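Diguanylate cyclase/phosphodiesterase (Caldicellulosiruptor saccharolyticus, PDB 3MTK) probably takes part in cyclic di-GMP turnover, this chain being the GGDEF domain of a longer protein that also carries PAS and EAL domains. Local coordinates at residues 58-69 with 108-119; 122-130 with 142-150. All coordinates share one frame; numbering follows the deposited sequence.

Contact 1 of 2, residues 58-69 with 108-119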
loop_
_atom_site.group_PDB
_atom_site.type_symbol
_atom_site.label_atom_id
_atom_site.label_comp_id
_atom_site.label_asym_id
_atom_site.label_seq_id
_atom_site.Cartn_x
_atom_site.Cartn_y
_atom_site.Cartn_z
ATOM N N LEU A 58 2.790 -17.720 -10.908
ATOM C CA LEU A 58 2.137 -17.931 -9.636
ATOM C C LEU A 58 2.146 -16.610 -8.848
ATOM O O LEU A 58 1.111 -16.166 -8.340
ATOM C CB LEU A 58 2.882 -19.023 -8.862
ATOM C CG LEU A 58 2.222 -19.659 -7.634
ATOM C CD1 LEU A 58 2.039 -18.611 -6.540
ATOM C CD2 LEU A 58 0.893 -20.274 -8.037
ATOM N N VAL A 59 3.319 -15.984 -8.773
ATOM C CA VAL A 59 3.492 -14.741 -8.033
ATOM C C VAL A 59 2.674 -13.563 -8.545
ATOM O O VAL A 59 2.298 -12.686 -7.766
ATOM C CB VAL A 59 4.967 -14.326 -7.998
ATOM C CG1 VAL A 59 5.116 -12.995 -7.295
ATOM C CG2 VAL A 59 5.773 -15.390 -7.294
ATOM N N ASP A 60 2.416 -13.518 -9.848
ATOM C CA ASP A 60 1.610 -12.428 -10.371
ATOM C C ASP A 60 0.177 -12.645 -9.902
ATOM O O ASP A 60 -0.553 -11.688 -9.637
ATOM C CB ASP A 60 1.702 -12.363 -11.897
ATOM C CG ASP A 60 3.056 -11.835 -12.372
ATOM O OD1 ASP A 60 3.569 -10.873 -11.762
ATOM O OD2 ASP A 60 3.610 -12.368 -13.355
ATOM N N GLU A 61 -0.208 -13.912 -9.769
ATOM C CA GLU A 61 -1.540 -14.265 -9.297
ATOM C C GLU A 61 -1.652 -13.853 -7.837
ATOM O O GLU A 61 -2.670 -13.322 -7.400
ATOM C CB GLU A 61 -1.769 -15.773 -9.430
ATOM C CG GLU A 61 -2.624 -16.166 -10.625
ATOM C CD GLU A 61 -4.061 -15.700 -10.479
ATOM O OE1 GLU A 61 -4.715 -16.119 -9.500
ATOM O OE2 GLU A 61 -4.537 -14.918 -11.335
ATOM N N LEU A 62 -0.586 -14.105 -7.093
ATOM C CA LEU A 62 -0.511 -13.750 -5.680
ATOM C C LEU A 62 -0.715 -12.232 -5.519
ATOM O O LEU A 62 -1.487 -11.777 -4.669
ATOM C CB LEU A 62 0.865 -14.126 -5.150
ATOM C CG LEU A 62 1.037 -14.554 -3.700
ATOM C CD1 LEU A 62 2.459 -14.179 -3.295
ATOM C CD2 LEU A 62 0.008 -13.899 -2.775
ATOM N N ILE A 63 -0.015 -11.455 -6.346
ATOM C CA ILE A 63 -0.103 -9.996 -6.314
ATOM C C ILE A 63 -1.553 -9.582 -6.536
ATOM O O ILE A 63 -2.073 -8.711 -5.837
ATOM C CB ILE A 63 0.794 -9.347 -7.410
ATOM C CG1 ILE A 63 2.267 -9.629 -7.127
ATOM C CG2 ILE A 63 0.581 -7.838 -7.456
ATOM C CD1 ILE A 63 2.782 -8.969 -5.877
ATOM N N ILE A 64 -2.215 -10.204 -7.508
ATOM C CA ILE A 64 -3.612 -9.866 -7.756
ATOM C C ILE A 64 -4.380 -10.154 -6.474
ATOM O O ILE A 64 -5.086 -9.286 -5.962
ATOM C CB ILE A 64 -4.214 -10.688 -8.918
ATOM C CG1 ILE A 64 -3.587 -10.253 -10.244
ATOM C CG2 ILE A 64 -5.720 -10.474 -8.975
ATOM C CD1 ILE A 64 -4.134 -11.005 -11.462
ATOM N N HIS A 65 -4.235 -11.371 -5.951
ATOM C CA HIS A 65 -4.903 -11.737 -4.703
ATOM C C HIS A 65 -4.658 -10.659 -3.659
ATOM O O HIS A 65 -5.593 -10.186 -3.011
ATOM C CB HIS A 65 -4.371 -13.065 -4.165
ATOM C CG HIS A 65 -5.054 -14.268 -4.734
ATOM N ND1 HIS A 65 -5.123 -14.514 -6.088
ATOM C CD2 HIS A 65 -5.703 -15.291 -4.129
ATOM C CE1 HIS A 65 -5.785 -15.638 -6.294
ATOM N NE2 HIS A 65 -6.148 -16.130 -5.122
ATOM N N ILE A 66 -3.398 -10.262 -3.497
ATOM C CA ILE A 66 -3.079 -9.242 -2.511
ATOM C C ILE A 66 -3.814 -7.940 -2.799
ATOM O O ILE A 66 -4.427 -7.366 -1.901
ATOM C CB ILE A 66 -1.563 -8.962 -2.447
ATOM C CG1 ILE A 66 -0.828 -10.205 -1.942
ATOM C CG2 ILE A 66 -1.298 -7.795 -1.518
ATOM C CD1 ILE A 66 0.672 -10.083 -1.942
ATOM N N SER A 67 -3.770 -7.477 -4.045
ATOM C CA SER A 67 -4.438 -6.225 -4.387
ATOM C C SER A 67 -5.916 -6.253 -4.027
ATOM O O SER A 67 -6.447 -5.279 -3.500
ATOM C CB SER A 67 -4.296 -5.925 -5.879
ATOM O OG SER A 67 -5.019 -6.861 -6.660
ATOM N N LYS A 68 -6.583 -7.369 -4.304
ATOM C CA LYS A 68 -8.004 -7.467 -4.005
ATOM C C LYS A 68 -8.287 -7.417 -2.510
ATOM O O LYS A 68 -9.235 -6.760 -2.071
ATOM C CB LYS A 68 -8.588 -8.726 -4.643
ATOM C CG LYS A 68 -8.537 -8.644 -6.166
ATOM C CD LYS A 68 -9.189 -9.825 -6.856
ATOM C CE LYS A 68 -9.029 -9.723 -8.376
ATOM N NZ LYS A 68 -9.499 -10.969 -9.056
ATOM N N ARG A 69 -7.461 -8.088 -1.720
ATOM C CA ARG A 69 -7.659 -8.060 -0.277
ATOM C C ARG A 69 -7.464 -6.617 0.216
ATOM O O ARG A 69 -8.245 -6.108 1.016
ATOM C CB ARG A 69 -6.671 -9.012 0.404
ATOM C CG ARG A 69 -6.888 -9.188 1.883
ATOM C CD ARG A 69 -6.044 -10.341 2.477
ATOM N NE ARG A 69 -6.316 -11.639 1.858
ATOM C CZ ARG A 69 -5.772 -12.791 2.261
ATOM N NH1 ARG A 69 -4.925 -12.804 3.286
ATOM N NH2 ARG A 69 -6.069 -13.931 1.638
ATOM N N LEU A 108 -3.923 -9.189 6.007
ATOM C CA LEU A 108 -2.974 -9.414 4.922
ATOM C C LEU A 108 -2.071 -10.589 5.269
ATOM O O LEU A 108 -1.610 -11.314 4.395
ATOM C CB LEU A 108 -2.128 -8.166 4.685
ATOM C CG LEU A 108 -2.781 -7.081 3.824
ATOM C CD1 LEU A 108 -1.873 -5.852 3.787
ATOM C CD2 LEU A 108 -3.029 -7.624 2.415
ATOM N N LEU A 109 -1.837 -10.769 6.562
ATOM C CA LEU A 109 -0.996 -11.838 7.066
ATOM C C LEU A 109 -1.663 -13.191 6.904
ATOM O O LEU A 109 -1.016 -14.224 7.059
ATOM C CB LEU A 109 -0.677 -11.576 8.536
ATOM C CG LEU A 109 0.716 -11.051 8.884
ATOM C CD1 LEU A 109 1.344 -10.333 7.707
ATOM C CD2 LEU A 109 0.605 -10.154 10.091
ATOM N N LEU A 110 -2.959 -13.180 6.595
ATOM C CA LEU A 110 -3.722 -14.414 6.402
ATOM C C LEU A 110 -3.303 -15.087 5.093
ATOM O O LEU A 110 -3.038 -14.415 4.098
ATOM C CB LEU A 110 -5.232 -14.117 6.388
ATOM C CG LEU A 110 -6.022 -14.411 7.666
ATOM C CD1 LEU A 110 -5.321 -13.836 8.867
ATOM C CD2 LEU A 110 -7.409 -13.850 7.540
ATOM N N PRO A 111 -3.256 -16.424 5.077
ATOM C CA PRO A 111 -2.860 -17.197 3.895
ATOM C C PRO A 111 -3.600 -16.837 2.611
ATOM O O PRO A 111 -4.686 -16.260 2.641
ATOM C CB PRO A 111 -3.136 -18.641 4.317
ATOM C CG PRO A 111 -3.005 -18.599 5.824
ATOM C CD PRO A 111 -3.700 -17.312 6.164
ATOM N N TYR A 112 -2.988 -17.178 1.481
ATOM C CA TYR A 112 -3.584 -16.941 0.172
ATOM C C TYR A 112 -3.628 -18.290 -0.527
ATOM O O TYR A 112 -2.621 -19.000 -0.587
ATOM C CB TYR A 112 -2.744 -15.967 -0.671
ATOM C CG TYR A 112 -2.642 -14.573 -0.108
ATOM C CD1 TYR A 112 -1.670 -14.251 0.826
ATOM C CD2 TYR A 112 -3.554 -13.586 -0.480
ATOM C CE1 TYR A 112 -1.607 -12.993 1.382
ATOM C CE2 TYR A 112 -3.497 -12.321 0.071
ATOM C CZ TYR A 112 -2.526 -12.034 1.003
ATOM O OH TYR A 112 -2.502 -10.797 1.591
ATOM N N ASN A 113 -4.800 -18.647 -1.036
ATOM C CA ASN A 113 -4.967 -19.910 -1.735
ATOM C C ASN A 113 -4.863 -19.564 -3.200
ATOM O O ASN A 113 -5.860 -19.271 -3.852
ATOM C CB ASN A 113 -6.339 -20.523 -1.414
ATOM C CG ASN A 113 -6.542 -21.901 -2.041
ATOM O OD1 ASN A 113 -7.345 -22.696 -1.553
ATOM N ND2 ASN A 113 -5.827 -22.183 -3.129
ATOM N N VAL A 114 -3.638 -19.573 -3.703
ATOM C CA VAL A 114 -3.387 -19.258 -5.096
ATOM C C VAL A 114 -3.215 -20.546 -5.891
ATOM O O VAL A 114 -2.184 -21.209 -5.802
ATOM C CB VAL A 114 -2.119 -18.398 -5.242
ATOM C CG1 VAL A 114 -1.984 -17.912 -6.677
ATOM C CG2 VAL A 114 -2.178 -17.230 -4.273
ATOM N N ASN A 115 -4.236 -20.901 -6.666
ATOM C CA ASN A 115 -4.195 -22.116 -7.468
ATOM C C ASN A 115 -3.767 -23.307 -6.611
ATOM O O ASN A 115 -2.783 -23.984 -6.912
ATOM C CB ASN A 115 -3.221 -21.947 -8.637
ATOM C CG ASN A 115 -3.242 -23.132 -9.593
ATOM O OD1 ASN A 115 -4.282 -23.457 -10.179
ATOM N ND2 ASN A 115 -2.090 -23.785 -9.754
ATOM N N GLY A 116 -4.505 -23.550 -5.533
ATOM C CA GLY A 116 -4.182 -24.666 -4.660
ATOM C C GLY A 116 -2.951 -24.444 -3.802
ATOM O O GLY A 116 -2.735 -25.157 -2.820
ATOM N N ASN A 117 -2.137 -23.461 -4.173
ATOM C CA ASN A 117 -0.927 -23.149 -3.418
ATOM C C ASN A 117 -1.254 -22.262 -2.214
ATOM O O ASN A 117 -1.687 -21.117 -2.373
ATOM C CB ASN A 117 0.082 -22.432 -4.316
ATOM C CG ASN A 117 0.606 -23.313 -5.428
ATOM O OD1 ASN A 117 1.573 -24.052 -5.246
ATOM N ND2 ASN A 117 -0.035 -23.243 -6.588
ATOM N N LEU A 118 -1.055 -22.800 -1.015
ATOM C CA LEU A 118 -1.317 -22.049 0.206
ATOM C C LEU A 118 -0.083 -21.187 0.438
ATOM O O LEU A 118 1.002 -21.704 0.711
ATOM C CB LEU A 118 -1.516 -22.995 1.393
ATOM C CG LEU A 118 -2.215 -22.357 2.597
ATOM C CD1 LEU A 118 -3.708 -22.272 2.299
ATOM C CD2 LEU A 118 -1.974 -23.179 3.863
ATOM N N ILE A 119 -0.245 -19.873 0.337
ATOM C CA ILE A 119 0.894 -18.983 0.494
ATOM C C ILE A 119 0.738 -17.914 1.559
ATOM O O ILE A 119 -0.309 -17.281 1.693
ATOM C CB ILE A 119 1.230 -18.312 -0.853
ATOM C CG1 ILE A 119 1.398 -19.392 -1.920
ATOM C CG2 ILE A 119 2.518 -17.480 -0.738
ATOM C CD1 ILE A 119 1.563 -18.847 -3.312
#

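Contact 2 of 2, residues 122-130 with 142-150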
loop_
_atom_site.group_PDB
_atom_site.type_symbol
_atom_site.label_atom_id
_atom_site.label_comp_id
_atom_site.label_asym_id
_atom_site.label_seq_id
_atom_site.Cartn_x
_atom_site.Cartn_y
_atom_site.Cartn_z
ATOM N N ASN A 122 4.923 -11.759 4.046
ATOM C CA ASN A 122 5.153 -10.748 5.060
ATOM C C ASN A 122 5.058 -9.380 4.430
ATOM O O ASN A 122 5.212 -9.247 3.216
ATOM C CB ASN A 122 6.526 -10.934 5.677
ATOM C CG ASN A 122 6.568 -12.120 6.595
ATOM O OD1 ASN A 122 7.610 -12.746 6.778
ATOM N ND2 ASN A 122 5.424 -12.432 7.193
ATOM N N PHE A 123 4.798 -8.373 5.261
ATOM C CA PHE A 123 4.656 -7.001 4.793
ATOM C C PHE A 123 5.305 -6.034 5.764
ATOM O O PHE A 123 5.825 -6.425 6.805
ATOM C CB PHE A 123 3.172 -6.600 4.694
ATOM C CG PHE A 123 2.322 -7.522 3.840
ATOM C CD1 PHE A 123 1.912 -8.761 4.321
ATOM C CD2 PHE A 123 1.918 -7.135 2.576
ATOM C CE1 PHE A 123 1.111 -9.601 3.551
ATOM C CE2 PHE A 123 1.115 -7.964 1.799
ATOM C CZ PHE A 123 0.710 -9.201 2.288
ATOM N N ASN A 124 5.254 -4.760 5.394
ATOM C CA ASN A 124 5.732 -3.655 6.204
ATOM C C ASN A 124 4.906 -2.469 5.744
ATOM O O ASN A 124 4.511 -2.386 4.569
ATOM C CB ASN A 124 7.224 -3.416 6.019
ATOM C CG ASN A 124 8.050 -4.124 7.090
ATOM O OD1 ASN A 124 7.981 -3.775 8.282
ATOM N ND2 ASN A 124 8.815 -5.130 6.680
ATOM N N ILE A 125 4.613 -1.569 6.674
ATOM C CA ILE A 125 3.783 -0.426 6.357
ATOM C C ILE A 125 4.331 0.904 6.837
ATOM O O ILE A 125 4.738 1.043 7.989
ATOM C CB ILE A 125 2.366 -0.631 6.931
ATOM C CG1 ILE A 125 1.621 -1.657 6.078
ATOM C CG2 ILE A 125 1.614 0.679 6.981
ATOM C CD1 ILE A 125 0.223 -2.004 6.599
ATOM N N GLY A 126 4.340 1.872 5.928
ATOM C CA GLY A 126 4.797 3.207 6.251
ATOM C C GLY A 126 3.609 4.113 5.991
ATOM O O GLY A 126 2.989 4.032 4.924
ATOM N N ALA A 127 3.268 4.963 6.952
ATOM C CA ALA A 127 2.120 5.853 6.773
ATOM C C ALA A 127 2.435 7.304 7.124
ATOM O O ALA A 127 3.345 7.582 7.906
ATOM C CB ALA A 127 0.945 5.353 7.612
ATOM N N ALA A 128 1.679 8.232 6.545
ATOM C CA ALA A 128 1.908 9.646 6.819
ATOM C C ALA A 128 0.639 10.505 6.753
ATOM O O ALA A 128 -0.167 10.381 5.830
ATOM C CB ALA A 128 2.956 10.186 5.860
ATOM N N GLN A 129 0.477 11.365 7.754
ATOM C CA GLN A 129 -0.656 12.283 7.847
ATOM C C GLN A 129 -0.644 13.216 6.639
ATOM O O GLN A 129 0.296 13.998 6.471
ATOM C CB GLN A 129 -0.525 13.120 9.120
ATOM C CG GLN A 129 -1.676 14.081 9.400
ATOM C CD GLN A 129 -2.699 13.489 10.343
ATOM O OE1 GLN A 129 -2.355 13.008 11.426
ATOM N NE2 GLN A 129 -3.965 13.522 9.944
ATOM N N ILE A 130 -1.668 13.133 5.794
ATOM C CA ILE A 130 -1.748 14.005 4.626
ATOM C C ILE A 130 -1.913 15.452 5.086
ATOM O O ILE A 130 -2.764 15.755 5.923
ATOM C CB ILE A 130 -2.951 13.663 3.727
ATOM C CG1 ILE A 130 -2.681 12.374 2.948
ATOM C CG2 ILE A 130 -3.240 14.830 2.786
ATOM C CD1 ILE A 130 -3.785 12.002 1.979
ATOM N N ARG A 142 7.555 10.913 -0.216
ATOM C CA ARG A 142 8.894 10.747 0.322
ATOM C C ARG A 142 8.748 10.418 1.798
ATOM O O ARG A 142 9.369 9.489 2.303
ATOM C CB ARG A 142 9.697 12.030 0.151
ATOM C CG ARG A 142 10.092 12.306 -1.275
ATOM C CD ARG A 142 10.836 13.621 -1.399
ATOM N NE ARG A 142 11.547 13.695 -2.673
ATOM C CZ ARG A 142 12.161 14.780 -3.129
ATOM N NH1 ARG A 142 12.151 15.895 -2.418
ATOM N NH2 ARG A 142 12.792 14.744 -4.293
ATOM N N ARG A 143 7.897 11.165 2.489
ATOM C CA ARG A 143 7.700 10.926 3.907
ATOM C C ARG A 143 7.222 9.512 4.220
ATOM O O ARG A 143 7.629 8.922 5.220
ATOM C CB ARG A 143 6.714 11.920 4.482
ATOM C CG ARG A 143 6.656 11.857 5.989
ATOM C CD ARG A 143 5.802 12.973 6.496
ATOM N NE ARG A 143 6.236 14.242 5.933
ATOM C CZ ARG A 143 5.487 15.333 5.924
ATOM N NH1 ARG A 143 4.267 15.297 6.449
ATOM N NH2 ARG A 143 5.953 16.456 5.397
ATOM N N CYS A 144 6.347 8.979 3.375
ATOM C CA CYS A 144 5.836 7.634 3.577
ATOM C C CYS A 144 6.957 6.653 3.371
ATOM O O CYS A 144 7.100 5.677 4.105
ATOM C CB CYS A 144 4.729 7.323 2.585
ATOM S SG CYS A 144 3.132 7.294 3.352
ATOM N N ASP A 145 7.753 6.929 2.352
ATOM C CA ASP A 145 8.869 6.085 2.013
ATOM C C ASP A 145 9.798 5.933 3.212
ATOM O O ASP A 145 10.245 4.825 3.511
ATOM C CB ASP A 145 9.621 6.681 0.825
ATOM C CG ASP A 145 10.663 5.741 0.271
ATOM O OD1 ASP A 145 10.274 4.665 -0.228
ATOM O OD2 ASP A 145 11.867 6.071 0.337
ATOM N N LEU A 146 10.070 7.040 3.902
ATOM C CA LEU A 146 10.967 7.016 5.065
ATOM C C LEU A 146 10.401 6.123 6.165
ATOM O O LEU A 146 11.117 5.330 6.770
ATOM C CB LEU A 146 11.177 8.430 5.615
ATOM C CG LEU A 146 12.602 8.923 5.905
ATOM C CD1 LEU A 146 12.516 10.300 6.579
ATOM C CD2 LEU A 146 13.355 7.945 6.804
ATOM N N ALA A 147 9.106 6.266 6.413
ATOM C CA ALA A 147 8.422 5.477 7.427
ATOM C C ALA A 147 8.545 3.985 7.108
ATOM O O ALA A 147 8.760 3.157 7.995
ATOM C CB ALA A 147 6.954 5.881 7.485
ATOM N N LEU A 148 8.408 3.648 5.832
ATOM C CA LEU A 148 8.500 2.260 5.404
ATOM C C LEU A 148 9.907 1.737 5.707
ATOM O O LEU A 148 10.079 0.625 6.208
ATOM C CB LEU A 148 8.182 2.176 3.914
ATOM C CG LEU A 148 7.982 0.797 3.317
ATOM C CD1 LEU A 148 7.032 -0.038 4.185
ATOM C CD2 LEU A 148 7.439 0.978 1.899
ATOM N N ILE A 149 10.908 2.560 5.420
ATOM C CA ILE A 149 12.289 2.193 5.690
ATOM C C ILE A 149 12.453 1.951 7.198
ATOM O O ILE A 149 12.988 0.928 7.623
ATOM C CB ILE A 149 13.251 3.318 5.228
ATOM C CG1 ILE A 149 13.119 3.517 3.713
ATOM C CG2 ILE A 149 14.688 2.974 5.599
ATOM C CD1 ILE A 149 13.905 4.689 3.150
ATOM N N LYS A 150 11.971 2.886 8.005
ATOM C CA LYS A 150 12.078 2.763 9.457
ATOM C C LYS A 150 11.382 1.501 9.953
ATOM O O LYS A 150 11.809 0.887 10.936
ATOM C CB LYS A 150 11.450 3.982 10.140
ATOM C CG LYS A 150 12.032 5.322 9.705
ATOM C CD LYS A 150 13.485 5.488 10.146
ATOM C CE LYS A 150 14.019 6.877 9.800
ATOM N NZ LYS A 150 15.469 7.047 10.135
#

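Contact 1 of 2, residues 58-69 with 108-119
The small β-hairpin of the GGDEF domain, strands 112-114 and 117-119 joined by a type I' turn from V114 to N117, packs with Y112, V114 and I119 on L58, L62, H65 and R69 of helix 56-74. The Y112 ring lies between two side chains. The R69 guanidinium lies flat on one face, centres 3.7 Å apart and planes at 14°, a cation-pi stack; L62 CD2 makes a CH-pi contact with the opposite face, 4.2 Å from the centroid. With CG anti to its backbone N (chi1 -173°) and a bend at chi3, R69 also reaches two carbonyls at the guanidinium edge: NH2 to P111 O at 2.9 Å is nearly straight (172°), whereas NH1 meets L110 O from above the carbonyl plane. V114 CG2 sits over the centre of the H65 ring, 4.1 Å from the centroid, and CG1 presses on E61 CB at 3.5 Å. L58 and I119 meet tip to tip, tightly, CD1 to CD1 at 3.3 Å. R69 NH1 also bonds Q107 O at the end of helix 97-108, while F123 of strand 123-129 packs against I66, and L50 of helix 47-54 against L62.

Contact 2 of 2, residues 122-130 with 142-150
Strand 123-129 and helix 142-150 run roughly antiparallel, 143° between their N-to-C directions; their segment axes approach to 6.0 Å, and G126 CA lies 3.9 Å from L148 CA. This is the first half of a beta-alpha-beta crossover: strand 123-129 leads into helix 137-154, and the chain returns as strand 159-163, parallel and adjacent to the first in the central sheet of the GGDEF domain. The close approach is explained by the absence of a side chain on G126, where a CB would collide with L148 N and C144 O of the helix backbone. Beside it, A147 CB stands 3.7 Å from G126 CA, and the same CB reaches A127 N at 3.8 Å. No hydrogen bond joins the two segments, so shape and small residues carry the contact.

On the N-terminal side of A147 along the helix, C144 lays its sulfur along the strand. SG is 3.6 Å from G126 O and 3.8 Å from A128 CB, and F41 of strand 37-44 touches C144 as well. A128 CB also meets the aliphatic part of R143; CD comes within 4.0 Å, and F162 and I166 contact this arginine too. I125 points to the other face of the sheet, onto I101 and M104 of helix 97-108. Strand 123-129 is therefore packed between helices on its two faces. Towards the start of the strand, L148 closes the interface: chi1 near 180° (-170°) together with chi2 of 48° turns CD1 back to the strand, where it lies alongside the N124 backbone, L148 CD1 being 3.5 Å from N124 O.

Contact 2 is the buried one, its centre about 9 Å from the centre of the chain; contact 1 is partly buried, at about 15 Å and on the opposite side of that centre, with the two contact centres about 23 Å apart. No helix or strand is common to both, but strand 117-119 is followed directly in the chain by strand 123-129. F123 links them physically: its CE1 lies 3.3 Å from L108 O and its CZ 3.7 Å from Y112 OH. Their chemistry follows their place. At the periphery, contact 1 combines apolar packing with arginine-carbonyl bonds and a cation-pi stack, whereas contact 2 has no hydrogen bond across it and relies on close fit.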